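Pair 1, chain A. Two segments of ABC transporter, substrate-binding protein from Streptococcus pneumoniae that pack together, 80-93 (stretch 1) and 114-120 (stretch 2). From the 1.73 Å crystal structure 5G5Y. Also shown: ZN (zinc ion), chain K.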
# COMPACT_ATOMS: atom_id res chain seq x y z
N VAL A 80 25.48 7.86 12.18
CA VAL A 80 25.74 6.86 11.11
C VAL A 80 25.37 7.42 9.73
O VAL A 80 26.11 7.23 8.74
CB VAL A 80 24.99 5.56 11.41
CG1 VAL A 80 25.01 4.59 10.24
CG2 VAL A 80 25.58 4.91 12.67
N ILE A 81 24.26 8.15 9.67
CA ILE A 81 23.81 8.77 8.43
C ILE A 81 23.83 10.26 8.61
O ILE A 81 23.76 10.72 9.74
CB ILE A 81 22.42 8.27 7.96
CG1 ILE A 81 21.29 8.63 8.95
CG2 ILE A 81 22.49 6.77 7.72
CD1 ILE A 81 19.89 8.23 8.49
N ILE A 82 23.83 11.00 7.52
CA ILE A 82 23.91 12.45 7.57
C ILE A 82 22.64 13.13 7.03
O ILE A 82 21.88 12.52 6.23
CB ILE A 82 25.12 12.98 6.77
CG1 ILE A 82 25.01 12.66 5.26
CG2 ILE A 82 26.39 12.37 7.36
CD1 ILE A 82 25.96 13.46 4.38
N PRO A 83 22.39 14.39 7.47
CA PRO A 83 21.34 15.17 6.84
C PRO A 83 21.71 15.51 5.39
O PRO A 83 22.87 15.79 5.09
CB PRO A 83 21.24 16.44 7.70
CG PRO A 83 22.07 16.19 8.91
CD PRO A 83 23.09 15.15 8.53
N VAL A 84 20.72 15.49 4.51
CA VAL A 84 20.94 15.68 3.07
C VAL A 84 20.17 16.85 2.44
O VAL A 84 20.24 17.02 1.23
CB VAL A 84 20.56 14.39 2.29
CG1 VAL A 84 21.36 13.21 2.80
CG2 VAL A 84 19.06 14.10 2.41
N GLU A 85 19.43 17.62 3.23
CA GLU A 85 18.61 18.73 2.67
C GLU A 85 19.45 19.73 1.87
O GLU A 85 18.99 20.20 0.84
CB GLU A 85 17.73 19.44 3.71
CG GLU A 85 18.44 20.19 4.82
CD GLU A 85 18.85 19.29 5.98
OE1 GLU A 85 18.66 18.06 5.92
OE2 GLU A 85 19.39 19.85 6.95
N ASP A 86 20.67 20.01 2.30
CA ASP A 86 21.54 20.99 1.61
C ASP A 86 22.07 20.42 0.29
O ASP A 86 22.30 21.15 -0.65
CB ASP A 86 22.73 21.41 2.50
CG ASP A 86 22.31 22.23 3.75
OD1 ASP A 86 21.21 22.84 3.78
OD2 ASP A 86 23.09 22.28 4.73
N LEU A 87 22.26 19.11 0.25
CA LEU A 87 22.70 18.41 -0.95
C LEU A 87 21.59 18.43 -1.99
O LEU A 87 21.87 18.58 -3.19
CB LEU A 87 23.12 16.97 -0.63
CG LEU A 87 24.30 16.84 0.33
CD1 LEU A 87 24.49 15.39 0.70
CD2 LEU A 87 25.59 17.41 -0.27
N ILE A 88 20.33 18.34 -1.53
CA ILE A 88 19.20 18.43 -2.45
C ILE A 88 19.20 19.78 -3.15
O ILE A 88 19.19 19.87 -4.39
CB ILE A 88 17.86 18.18 -1.76
CG1 ILE A 88 17.82 16.73 -1.25
CG2 ILE A 88 16.69 18.48 -2.71
CD1 ILE A 88 16.63 16.40 -0.35
N ASP A 89 19.20 20.83 -2.33
CA ASP A 89 19.17 22.18 -2.81
C ASP A 89 20.32 22.51 -3.77
O ASP A 89 20.11 23.15 -4.78
CB ASP A 89 19.21 23.13 -1.60
CG ASP A 89 18.89 24.56 -1.97
OD1 ASP A 89 17.85 24.80 -2.64
OD2 ASP A 89 19.67 25.45 -1.60
N LYS A 90 21.53 22.10 -3.43
CA LYS A 90 22.72 22.49 -4.21
C LYS A 90 22.90 21.67 -5.48
O LYS A 90 23.37 22.19 -6.50
CB LYS A 90 23.99 22.30 -3.39
CG LYS A 90 24.27 23.37 -2.36
CD LYS A 90 25.70 23.19 -1.85
CE LYS A 90 25.83 23.47 -0.37
NZ LYS A 90 25.87 24.93 -0.09
N TYR A 91 22.55 20.39 -5.43
CA TYR A 91 23.02 19.44 -6.46
C TYR A 91 21.96 18.59 -7.14
O TYR A 91 22.31 17.72 -7.97
CB TYR A 91 24.07 18.49 -5.88
CG TYR A 91 25.26 19.18 -5.21
CD1 TYR A 91 26.04 20.13 -5.90
CD2 TYR A 91 25.62 18.86 -3.91
CE1 TYR A 91 27.12 20.75 -5.28
CE2 TYR A 91 26.69 19.50 -3.28
CZ TYR A 91 27.42 20.44 -3.98
OH TYR A 91 28.48 21.03 -3.33
N MET A 92 20.69 18.75 -6.76
CA MET A 92 19.69 17.75 -7.18
C MET A 92 18.47 18.38 -7.88
O MET A 92 17.36 18.32 -7.34
CB MET A 92 19.33 16.86 -6.02
CG MET A 92 20.53 16.20 -5.33
SD MET A 92 19.99 15.08 -4.01
CE MET A 92 19.37 13.69 -4.99
N PRO A 93 18.68 18.98 -9.09
CA PRO A 93 17.57 19.62 -9.79
C PRO A 93 16.37 18.70 -10.16
O PRO A 93 15.22 19.18 -10.21
CB PRO A 93 18.22 20.20 -11.07
CG PRO A 93 19.42 19.33 -11.29
CD PRO A 93 19.91 18.98 -9.91
N GLY A 114 13.76 19.22 11.57
CA GLY A 114 14.00 20.05 10.42
C GLY A 114 14.96 19.48 9.37
O GLY A 114 15.06 20.05 8.32
N HIS A 115 15.59 18.33 9.62
CA HIS A 115 16.48 17.71 8.64
C HIS A 115 15.79 16.66 7.75
O HIS A 115 14.76 16.09 8.11
CB HIS A 115 17.64 17.05 9.36
CG HIS A 115 18.54 18.03 10.02
ND1 HIS A 115 19.22 18.98 9.29
CD2 HIS A 115 18.85 18.24 11.32
CE1 HIS A 115 19.92 19.73 10.11
NE2 HIS A 115 19.71 19.32 11.34
N ILE A 116 16.39 16.42 6.58
CA ILE A 116 15.99 15.28 5.73
C ILE A 116 17.13 14.27 5.83
O ILE A 116 18.30 14.66 5.69
CB ILE A 116 15.74 15.73 4.28
CG1 ILE A 116 14.56 16.71 4.26
CG2 ILE A 116 15.48 14.55 3.36
CD1 ILE A 116 14.37 17.41 2.94
N TYR A 117 16.81 13.00 6.13
CA TYR A 117 17.82 11.96 6.32
C TYR A 117 17.85 10.87 5.26
O TYR A 117 18.69 9.98 5.34
CB TYR A 117 17.63 11.30 7.69
CG TYR A 117 17.88 12.26 8.83
CD1 TYR A 117 19.17 12.68 9.12
CD2 TYR A 117 16.85 12.74 9.62
CE1 TYR A 117 19.44 13.55 10.18
CE2 TYR A 117 17.10 13.60 10.70
CZ TYR A 117 18.40 14.00 10.97
OH TYR A 117 18.68 14.90 12.00
N SER A 118 16.94 10.90 4.29
CA SER A 118 16.82 9.81 3.36
C SER A 118 16.14 10.26 2.10
O SER A 118 15.49 11.31 2.09
CB SER A 118 16.06 8.60 3.98
OG SER A 118 14.72 8.89 4.27
N PHE A 119 16.30 9.49 1.04
CA PHE A 119 15.67 9.79 -0.23
C PHE A 119 14.56 8.78 -0.52
O PHE A 119 14.78 7.57 -0.42
CB PHE A 119 16.70 9.75 -1.34
CG PHE A 119 17.81 10.75 -1.17
CD1 PHE A 119 17.67 12.04 -1.65
CD2 PHE A 119 18.99 10.41 -0.55
CE1 PHE A 119 18.68 12.98 -1.50
CE2 PHE A 119 20.03 11.35 -0.41
CZ PHE A 119 19.87 12.63 -0.89
N PRO A 120 13.36 9.27 -0.92
CA PRO A 120 12.21 8.43 -0.95
C PRO A 120 12.01 7.67 -2.27
O PRO A 120 12.62 8.00 -3.32
CB PRO A 120 11.05 9.42 -0.77
CG PRO A 120 11.55 10.62 -1.46
CD PRO A 120 12.99 10.70 -1.06
ZN ZN K . 20.19 20.02 13.51
O HOH W 1 21.50 10.16 4.81
O HOH W 2 17.90 20.25 14.56
O HOH W 3 22.06 20.05 12.67
O HOH W 4 19.46 21.42 13.03

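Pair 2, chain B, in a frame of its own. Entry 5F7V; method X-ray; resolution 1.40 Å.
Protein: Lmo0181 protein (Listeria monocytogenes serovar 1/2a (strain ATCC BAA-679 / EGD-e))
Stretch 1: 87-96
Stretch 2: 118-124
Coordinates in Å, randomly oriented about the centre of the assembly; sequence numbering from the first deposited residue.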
# COMPACT_ATOMS: atom_id res chain seq x y z
N VAL B 87 -0.77 9.73 20.48
CA VAL B 87 -2.19 9.39 20.54
C VAL B 87 -2.45 7.89 20.62
O VAL B 87 -3.61 7.44 20.70
CB VAL B 87 -2.96 9.99 19.35
CG1 VAL B 87 -2.92 11.52 19.38
CG2 VAL B 87 -2.51 9.41 18.01
N LEU B 88 -1.38 7.08 20.61
CA LEU B 88 -1.51 5.62 20.66
C LEU B 88 -1.12 5.09 22.03
O LEU B 88 -0.10 5.51 22.61
CB LEU B 88 -0.61 4.97 19.60
CG LEU B 88 -0.79 5.41 18.15
CD1 LEU B 88 0.27 4.80 17.23
CD2 LEU B 88 -2.21 5.12 17.74
N ALA B 89 -1.88 4.11 22.51
CA ALA B 89 -1.52 3.43 23.74
C ALA B 89 -0.30 2.52 23.51
O ALA B 89 -0.23 1.77 22.55
CB ALA B 89 -2.68 2.59 24.26
N ASP B 90 0.66 2.57 24.43
CA ASP B 90 1.75 1.60 24.46
C ASP B 90 1.15 0.22 24.73
O ASP B 90 0.43 0.04 25.72
CB ASP B 90 2.69 2.03 25.61
CG ASP B 90 3.84 1.10 25.83
OD1 ASP B 90 4.06 0.14 25.08
OD2 ASP B 90 4.58 1.41 26.81
N LEU B 91 1.41 -0.74 23.86
CA LEU B 91 0.81 -2.06 24.01
C LEU B 91 1.71 -3.05 24.73
O LEU B 91 1.33 -4.22 24.82
CB LEU B 91 0.43 -2.57 22.62
CG LEU B 91 -0.63 -1.76 21.86
CD1 LEU B 91 -1.01 -2.46 20.57
CD2 LEU B 91 -1.87 -1.38 22.65
N THR B 92 2.85 -2.60 25.25
CA THR B 92 3.84 -3.49 25.88
C THR B 92 3.20 -4.39 26.93
O THR B 92 3.44 -5.61 26.89
CB THR B 92 4.96 -2.67 26.54
OG1 THR B 92 5.60 -1.92 25.51
CG2 THR B 92 6.00 -3.55 27.23
N SER B 93 2.43 -3.83 27.85
CA SER B 93 1.83 -4.64 28.92
C SER B 93 0.80 -5.63 28.41
O SER B 93 0.74 -6.79 28.86
CB SER B 93 1.25 -3.75 30.03
OG SER B 93 0.19 -2.94 29.57
N TYR B 94 0.00 -5.16 27.45
CA TYR B 94 -1.10 -5.92 26.89
C TYR B 94 -0.49 -7.14 26.22
O TYR B 94 -0.98 -8.26 26.36
CB TYR B 94 -1.91 -5.09 25.88
CG TYR B 94 -2.60 -3.96 26.57
CD1 TYR B 94 -3.84 -4.14 27.16
CD2 TYR B 94 -1.99 -2.72 26.74
CE1 TYR B 94 -4.46 -3.11 27.88
CE2 TYR B 94 -2.60 -1.68 27.40
CZ TYR B 94 -3.84 -1.88 27.98
OH TYR B 94 -4.46 -0.88 28.68
N ILE B 95 0.60 -6.92 25.51
CA ILE B 95 1.23 -8.02 24.78
C ILE B 95 1.89 -9.00 25.76
O ILE B 95 1.77 -10.22 25.58
CB ILE B 95 2.25 -7.46 23.77
CG1 ILE B 95 1.48 -6.79 22.63
CG2 ILE B 95 3.18 -8.53 23.18
CD1 ILE B 95 2.33 -5.92 21.74
N GLU B 96 2.55 -8.50 26.81
CA GLU B 96 3.20 -9.36 27.82
C GLU B 96 2.17 -10.30 28.43
O GLU B 96 2.48 -11.47 28.66
CB GLU B 96 3.84 -8.51 28.92
CG GLU B 96 5.09 -7.71 28.54
CD GLU B 96 5.58 -6.70 29.59
OE1 GLU B 96 4.78 -6.30 30.46
OE2 GLU B 96 6.77 -6.28 29.57
N GLY B 118 11.29 1.55 20.52
CA GLY B 118 11.43 0.23 21.15
C GLY B 118 10.17 -0.37 21.74
O GLY B 118 10.25 -1.38 22.42
N LYS B 119 9.01 0.25 21.50
CA LYS B 119 7.74 -0.20 22.08
C LYS B 119 6.72 -0.46 20.96
O LYS B 119 6.69 0.21 19.93
CB LYS B 119 7.20 0.84 23.03
CG LYS B 119 8.08 1.03 24.27
CD LYS B 119 7.66 2.25 25.07
CE LYS B 119 8.02 3.55 24.39
NZ LYS B 119 7.72 4.68 25.30
N GLN B 120 5.92 -1.50 21.16
CA GLN B 120 4.86 -1.84 20.22
C GLN B 120 3.65 -0.94 20.45
O GLN B 120 3.06 -0.93 21.55
CB GLN B 120 4.51 -3.32 20.42
CG GLN B 120 3.90 -3.98 19.19
CD GLN B 120 4.82 -4.04 17.99
OE1 GLN B 120 6.04 -4.11 18.12
NE2 GLN B 120 4.23 -4.04 16.82
N TYR B 121 3.31 -0.17 19.42
CA TYR B 121 2.16 0.74 19.50
C TYR B 121 1.04 0.37 18.53
O TYR B 121 0.04 1.11 18.35
CB TYR B 121 2.57 2.19 19.25
CG TYR B 121 3.23 2.90 20.40
CD1 TYR B 121 2.50 3.52 21.41
CD2 TYR B 121 4.60 2.96 20.44
CE1 TYR B 121 3.11 4.19 22.45
CE2 TYR B 121 5.24 3.62 21.47
CZ TYR B 121 4.49 4.24 22.47
OH TYR B 121 5.12 4.93 23.48
N GLY B 122 1.16 -0.79 17.89
CA GLY B 122 0.07 -1.27 17.03
C GLY B 122 0.23 -2.76 16.88
O GLY B 122 1.33 -3.26 17.06
N MET B 123 -0.86 -3.45 16.59
CA MET B 123 -0.83 -4.87 16.23
C MET B 123 -1.00 -5.00 14.73
O MET B 123 -1.94 -4.50 14.14
CB MET B 123 -1.96 -5.59 16.96
CG MET B 123 -1.82 -5.54 18.46
SD MET B 123 -0.43 -6.51 19.13
CE MET B 123 -1.16 -8.12 19.32
N VAL B 124 -0.06 -5.73 14.13
CA VAL B 124 -0.07 -5.85 12.68
C VAL B 124 -1.25 -6.67 12.21
O VAL B 124 -1.52 -7.76 12.71
CB VAL B 124 1.25 -6.43 12.14
CG1 VAL B 124 1.58 -7.79 12.73
CG2 VAL B 124 1.19 -6.47 10.63
O HOH W 5 -1.83 1.42 20.32
O HOH W 6 6.51 -3.14 23.39

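The two pairs differ most sharply at the first turn of the helix, where Glu A85 of pair 1 is matched by Thr B92 of pair 2. Glu A85 reaches across to the second stretch and accepts two hydrogen bonds there: Ile A116 N donates to Glu A85 OE1 at 2.9 Å, and His A115 ND1 to Glu A85 OE2 at 2.5 Å. Thr B92 is too short to do this. A water takes up the gap in pair 2, donating to Thr B92 OG1 (2.6 Å) and accepting from Gln B120 N (2.8 Å), the backbone amide equivalent to that of Ile A116. The same amide is therefore satisfied directly by a carboxylate in one case and through a solvent bridge in the other.

Around this difference the backbones agree closely, with an RMSD of 0.7 Å over 14 central residues. In each pair a loop leads into a helix and lies against a second segment, and one direct backbone hydrogen bond joins the two: Val A84 N to Ile A116 O, and Leu B91 N to Gln B120 O, both 2.8 Å. Val A84 and Leu B91, whose CA atoms superpose within 0.2 Å, are the N-cap residues of their helices, so in both pairs the bond is made by the residue right before the helix. A water two residues before the N-cap is also common to both. It lies within hydrogen-bonding distance of Ile A82 O (2.8 Å) and Tyr A117 O (2.9 Å) in pair 1, and of Ala B89 O (2.8 Å) and Tyr B121 O (2.7 Å) in pair 2.

The residue before the N-cap is handled differently. Pro A83 places its CG over the face of the His A115 ring, 4.2 Å from the ring centroid, while the edge of that ring meets Glu A85; His A115 NE2 also binds the zinc ion at 2.3 Å. At the matching positions, Asp B90 turns its carboxylate to its own helix start, accepting from Thr B92 N (3.0 Å) and Thr B92 OG1 (2.6 Å) at Asp B90 OD1. Lys B119, in the place of His A115, contributes its aliphatic chain, with Lys B119 CD 3.6 Å from Asp B90 OD2.

The apolar packing keeps its plan but changes its shapes. The tyrosine found at the matching position in both pairs, Tyr A117 and Tyr B121, rests against a branched residue: Ile A81 CD1 lies 3.9 Å from Tyr A117 CB, and Leu B88 CB 3.9 Å from Tyr B121 CD1. Farther along, the Phe A119 ring is approached by Val A84 CG2 (3.7 Å to Phe A119 CZ) and Ile A88 CG1 (3.9 Å to Phe A119 CE1). At the matching position Met B123 offers an unbranched side chain in place of a ring, and the longer Leu B91 meets it, Leu B91 CD1 lying 3.8 Å from Met B123 CG. The matched isoleucines, Ile A88 and Ile B95, meet the same position in the second stretch, filled by different residues: Ile A88 CD1 lies 4.1 Å from Ile A116 CD1, and Ile B95 CD1 lies 3.6 Å from Gln B120 CG.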